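Side-chain contact in putative uncharacterized protein (Staphylococcus aureus subsp. aureus Mu50, PDB 3FYM), which is of unknown function but is a putative membrane protein whose soluble helix-turn-helix domain probably binds DNA: residues V61-P65 / N66-Q70. Sequence-based numbering, arbitrary orientation. Where two conformers were deposited one is given.
Sequences VNIEP and NQLIQ
Glu64 N-caps helix 65-71 by turning its carboxylate back over the first turn, taking up the backbone N-H groups of Asn66 and Gln67. Glu64 OE1 accepts from Asn66 N at 2.9 Å, the donor standing 33° out of the carboxylate plane. Glu64 OE2 accepts from Gln67 N at 2.8 Å, this donor only 16° out. Both donors approach on the syn side, and this two-point grip fixes the rotation of the carboxylate. The chain can fold back because CG lies anti to the backbone N (chi1 -163°) and chi2 then bends it. A negative group here probably interacts favourably with the helix dipole. Gln67 CG packs against Glu64 OE2 at 3.3 Å. Backbone bonds continue the turn: Glu64 O receives Leu68 N in a weak bond of 3.4 Å, whereas Pro65 O receives Ile69 N at 2.9 Å. Ile63 CG2 meets Leu68 CB at 4.0 Å, consistent with a hydrophobic staple beside the cap. Asn66 OD1 is satisfied by Arg55 of helix 50-60, which Pro65 and Ile69 also touch. Asn62 ends that helix in a Schellman motif, and Leu68 packs on Val4 and Leu8, so the capped turn joins helix 65-71 to helices 50-60 and 4-14.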
# COMPACT_ATOMS: atom_id res chain seq x y z
N VAL A 61 -8.60 -5.04 -1.68
CA VAL A 61 -8.26 -6.29 -2.29
C VAL A 61 -8.40 -7.49 -1.32
O VAL A 61 -7.93 -8.59 -1.59
CB VAL A 61 -6.88 -6.29 -2.96
CG1 VAL A 61 -6.86 -5.23 -4.05
CG2 VAL A 61 -5.73 -6.10 -1.99
N ASN A 62 -9.06 -7.30 -0.18
CA ASN A 62 -9.37 -8.34 0.82
C ASN A 62 -8.11 -9.11 1.25
O ASN A 62 -7.95 -10.34 1.35
CB ASN A 62 -10.54 -9.24 0.36
CG ASN A 62 -11.90 -8.54 0.37
OD1 ASN A 62 -12.59 -8.36 1.43
ND2 ASN A 62 -12.33 -8.18 -0.83
N ILE A 63 -7.19 -8.23 1.65
CA ILE A 63 -6.10 -8.64 2.49
C ILE A 63 -6.28 -8.00 3.86
O ILE A 63 -6.43 -6.78 3.95
CB ILE A 63 -4.72 -8.26 1.89
CG1 ILE A 63 -4.45 -9.04 0.59
CG2 ILE A 63 -3.60 -8.50 2.88
CD1 ILE A 63 -3.21 -8.56 -0.14
N GLU A 64 -6.27 -8.80 4.93
CA GLU A 64 -6.42 -8.27 6.28
C GLU A 64 -5.23 -7.32 6.55
O GLU A 64 -4.08 -7.77 6.53
CB GLU A 64 -6.52 -9.39 7.30
CG GLU A 64 -7.08 -8.93 8.64
CD GLU A 64 -6.11 -8.07 9.49
OE1 GLU A 64 -6.35 -6.88 9.79
OE2 GLU A 64 -5.00 -8.48 9.70
N PRO A 65 -5.49 -6.06 6.85
CA PRO A 65 -4.35 -5.11 6.87
C PRO A 65 -3.43 -5.23 8.04
O PRO A 65 -2.22 -5.08 7.86
CB PRO A 65 -5.06 -3.75 6.81
CG PRO A 65 -6.36 -4.01 7.39
CD PRO A 65 -6.77 -5.36 6.86
N ASN A 66 -3.93 -5.38 9.26
CA ASN A 66 -3.04 -5.35 10.40
C ASN A 66 -1.97 -6.44 10.34
O ASN A 66 -0.82 -6.20 10.66
CB ASN A 66 -3.78 -5.45 11.72
CG ASN A 66 -4.57 -4.23 12.08
OD1 ASN A 66 -4.40 -3.13 11.52
ND2 ASN A 66 -5.43 -4.40 13.06
N GLN A 67 -2.38 -7.64 9.94
CA GLN A 67 -1.38 -8.71 9.97
C GLN A 67 -0.45 -8.59 8.76
O GLN A 67 0.68 -8.99 8.86
CB GLN A 67 -1.89 -10.10 10.21
CG GLN A 67 -2.53 -10.61 8.97
CD GLN A 67 -3.38 -11.89 9.11
OE1 GLN A 67 -3.65 -12.36 10.23
NE2 GLN A 67 -3.92 -12.41 8.04
N LEU A 68 -0.89 -8.01 7.61
CA LEU A 68 0.05 -7.71 6.52
C LEU A 68 1.10 -6.72 6.99
O LEU A 68 2.30 -6.92 6.76
CB LEU A 68 -0.74 -7.13 5.34
CG LEU A 68 0.12 -6.74 4.12
CD1 LEU A 68 0.63 -7.99 3.40
CD2 LEU A 68 -0.63 -5.81 3.16
N ILE A 69 0.65 -5.64 7.61
CA ILE A 69 1.57 -4.60 8.10
C ILE A 69 2.55 -5.20 9.10
O ILE A 69 3.75 -4.96 9.04
CB ILE A 69 0.76 -3.40 8.63
CG1 ILE A 69 0.03 -2.70 7.47
CG2 ILE A 69 1.64 -2.45 9.43
CD1 ILE A 69 -1.19 -1.93 7.89
N GLN A 70 2.03 -6.01 10.04
CA GLN A 70 2.88 -6.66 11.03
C GLN A 70 3.94 -7.56 10.39
O GLN A 70 5.06 -7.59 10.82
CB GLN A 70 1.96 -7.48 11.95
CG GLN A 70 2.66 -8.24 13.02
CD GLN A 70 1.66 -8.99 13.87
OE1 GLN A 70 1.44 -8.82 15.10
NE2 GLN A 70 1.09 -9.93 13.19